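Local coordinates for Slr1257 protein (Synechocystis sp. PCC 6803 substr. Kazusa, PDB 1IIT) that forms the ligand-binding core of a glutamate receptor ion channel, which binds L-serine and L-glutamate and probably gates the channel, at residues P72-P77 against S186-G191. Residues are numbered along the deposited sequence; the frame is centred on the assembly and turned at random.
Sequences PISVTP and SLEPYG. With SER (serine), chain B.
Pro-72 sets its CB over one face of the Tyr-190 ring in the amino-acid pocket of this periplasmic-binding-protein fold, where the end of strand 68-74 crosses the long strand 178-195 that runs between the two lobes. The touch is a CH-pi contact, with Pro-72 CB 3.7 Å from the ring centroid and displaced toward the CE1 rim. Tyr-190 OH, at the far end of the ring, is hydrogen-bonded with Asp-162 OD1 and Ser-94 OG. On its carbonyl side, Pro-72 O takes a hydrogen bond from the amino N of the bound serine at 2.8 Å.

Ile-73 O receives a hydrogen bond from Gly-191 N at 2.9 Å, and the CA-H of Tyr-190 also approaches this oxygen. Ser-74 forms a non-hydrogen-bonded antiparallel pair with Tyr-190, and both side chains lie on the face turned to the ligand. Its backbone N binds the carboxylate of the serine through atom O. With OG anti to its own carbonyl carbon (chi1 -60°), Ser-74 OG accepts a hydrogen bond from the ligand's amino N and donates one to Glu-188 OE1 at 2.7 Å, on the anti side and 31° out of the carboxylate plane. Glu-188 is itself fixed by Thr-126 and Trp-130 from helix 126-133, an arrangement consistent with a second-shell carboxylate positioning the hydroxyl that meets the ligand.

Val-75 turns toward Pro-189, bringing its CB 4.0 Å from Pro-189 CG, while Val-75 N donates to Pro-189 O at 3.0 Å. Beyond the pocket, Thr-76 caps the following helix, whose Arg-79 also binds the ligand, through a hydrogen bond between Thr-76 OG1 and Arg-79 N.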
loop_
_atom_site.group_PDB
_atom_site.type_symbol
_atom_site.label_atom_id
_atom_site.label_comp_id
_atom_site.label_asym_id
_atom_site.label_seq_id
_atom_site.Cartn_x
_atom_site.Cartn_y
_atom_site.Cartn_z
ATOM N N PRO A 72 -10.158 -8.899 -4.992
ATOM C CA PRO A 72 -8.705 -8.708 -5.078
ATOM C C PRO A 72 -8.410 -7.887 -6.331
ATOM O O PRO A 72 -7.843 -8.389 -7.298
ATOM C CB PRO A 72 -8.183 -10.136 -5.206
ATOM C CG PRO A 72 -9.270 -10.821 -5.969
ATOM C CD PRO A 72 -10.521 -10.295 -5.297
ATOM N N ILE A 73 -8.834 -6.625 -6.302
ATOM C CA ILE A 73 -8.673 -5.700 -7.420
ATOM C C ILE A 73 -7.380 -4.893 -7.319
ATOM O O ILE A 73 -7.215 -4.070 -6.419
ATOM C CB ILE A 73 -9.890 -4.745 -7.494
ATOM C CG1 ILE A 73 -11.181 -5.574 -7.478
ATOM C CG2 ILE A 73 -9.830 -3.895 -8.757
ATOM C CD1 ILE A 73 -12.402 -4.795 -7.097
ATOM N N SER A 74 -6.449 -5.161 -8.230
ATOM C CA SER A 74 -5.174 -4.457 -8.247
ATOM C C SER A 74 -5.375 -2.988 -8.595
ATOM O O SER A 74 -6.133 -2.657 -9.512
ATOM C CB SER A 74 -4.236 -5.077 -9.272
ATOM O OG SER A 74 -3.990 -6.431 -8.963
ATOM N N VAL A 75 -4.727 -2.119 -7.825
ATOM C CA VAL A 75 -4.790 -0.677 -8.054
ATOM C C VAL A 75 -3.692 -0.376 -9.062
ATOM O O VAL A 75 -2.507 -0.420 -8.727
ATOM C CB VAL A 75 -4.507 0.131 -6.771
ATOM C CG1 VAL A 75 -4.791 1.610 -7.014
ATOM C CG2 VAL A 75 -5.344 -0.396 -5.602
ATOM N N THR A 76 -4.098 -0.116 -10.301
ATOM C CA THR A 76 -3.174 0.175 -11.396
ATOM C C THR A 76 -3.460 1.567 -11.971
ATOM O O THR A 76 -4.581 2.069 -11.852
ATOM C CB THR A 76 -3.325 -0.849 -12.547
ATOM O OG1 THR A 76 -4.580 -0.641 -13.210
ATOM C CG2 THR A 76 -3.268 -2.276 -12.016
ATOM N N PRO A 77 -2.458 2.194 -12.613
ATOM C CA PRO A 77 -2.600 3.531 -13.212
ATOM C C PRO A 77 -3.760 3.586 -14.217
ATOM O O PRO A 77 -4.550 4.523 -14.217
ATOM C CB PRO A 77 -1.262 3.726 -13.928
ATOM C CG PRO A 77 -0.311 2.911 -13.116
ATOM C CD PRO A 77 -1.095 1.669 -12.810
ATOM N N SER A 186 5.511 -8.967 -10.272
ATOM C CA SER A 186 5.217 -7.643 -9.729
ATOM C C SER A 186 4.585 -7.746 -8.348
ATOM O O SER A 186 4.268 -8.831 -7.875
ATOM C CB SER A 186 4.267 -6.871 -10.639
ATOM O OG SER A 186 2.930 -7.288 -10.445
ATOM N N LEU A 187 4.441 -6.596 -7.703
ATOM C CA LEU A 187 3.821 -6.492 -6.389
ATOM C C LEU A 187 2.739 -5.447 -6.591
ATOM O O LEU A 187 3.018 -4.326 -7.022
ATOM C CB LEU A 187 4.832 -6.032 -5.346
ATOM C CG LEU A 187 5.387 -7.169 -4.493
ATOM C CD1 LEU A 187 6.805 -6.843 -4.043
ATOM C CD2 LEU A 187 4.445 -7.426 -3.296
ATOM N N GLU A 188 1.498 -5.843 -6.345
ATOM C CA GLU A 188 0.367 -4.961 -6.555
ATOM C C GLU A 188 -0.560 -4.873 -5.365
ATOM O O GLU A 188 -0.904 -5.885 -4.757
ATOM C CB GLU A 188 -0.448 -5.460 -7.751
ATOM C CG GLU A 188 0.385 -5.759 -8.974
ATOM C CD GLU A 188 -0.423 -6.262 -10.149
ATOM O OE1 GLU A 188 -1.531 -6.815 -9.966
ATOM O OE2 GLU A 188 0.063 -6.113 -11.276
ATOM N N PRO A 189 -0.979 -3.648 -5.010
ATOM C CA PRO A 189 -1.889 -3.506 -3.875
ATOM C C PRO A 189 -3.335 -3.782 -4.320
ATOM O O PRO A 189 -3.675 -3.585 -5.490
ATOM C CB PRO A 189 -1.680 -2.047 -3.466
ATOM C CG PRO A 189 -1.403 -1.364 -4.753
ATOM C CD PRO A 189 -0.493 -2.337 -5.479
ATOM N N TYR A 190 -4.152 -4.311 -3.412
ATOM C CA TYR A 190 -5.564 -4.582 -3.696
ATOM C C TYR A 190 -6.395 -3.507 -3.004
ATOM O O TYR A 190 -6.112 -3.149 -1.871
ATOM C CB TYR A 190 -6.026 -5.920 -3.105
ATOM C CG TYR A 190 -5.520 -7.184 -3.755
ATOM C CD1 TYR A 190 -5.664 -8.404 -3.098
ATOM C CD2 TYR A 190 -4.921 -7.181 -5.017
ATOM C CE1 TYR A 190 -5.228 -9.583 -3.666
ATOM C CE2 TYR A 190 -4.476 -8.372 -5.602
ATOM C CZ TYR A 190 -4.637 -9.571 -4.912
ATOM O OH TYR A 190 -4.182 -10.764 -5.432
ATOM N N GLY A 191 -7.429 -3.022 -3.684
ATOM C CA GLY A 191 -8.320 -2.028 -3.109
ATOM C C GLY A 191 -9.734 -2.269 -3.620
ATOM O O GLY A 191 -9.963 -3.181 -4.424
HETATM N N SER B . -5.711 -8.941 -8.971
HETATM C CA SER B . -6.150 -9.249 -10.362
HETATM C C SER B . -6.432 -7.958 -11.112
HETATM O O SER B . -6.755 -6.964 -10.443
HETATM C CB SER B . -7.405 -10.120 -10.338
HETATM O OG SER B . -7.147 -11.333 -9.665
HETATM O OXT SER B . -6.336 -7.954 -12.349
#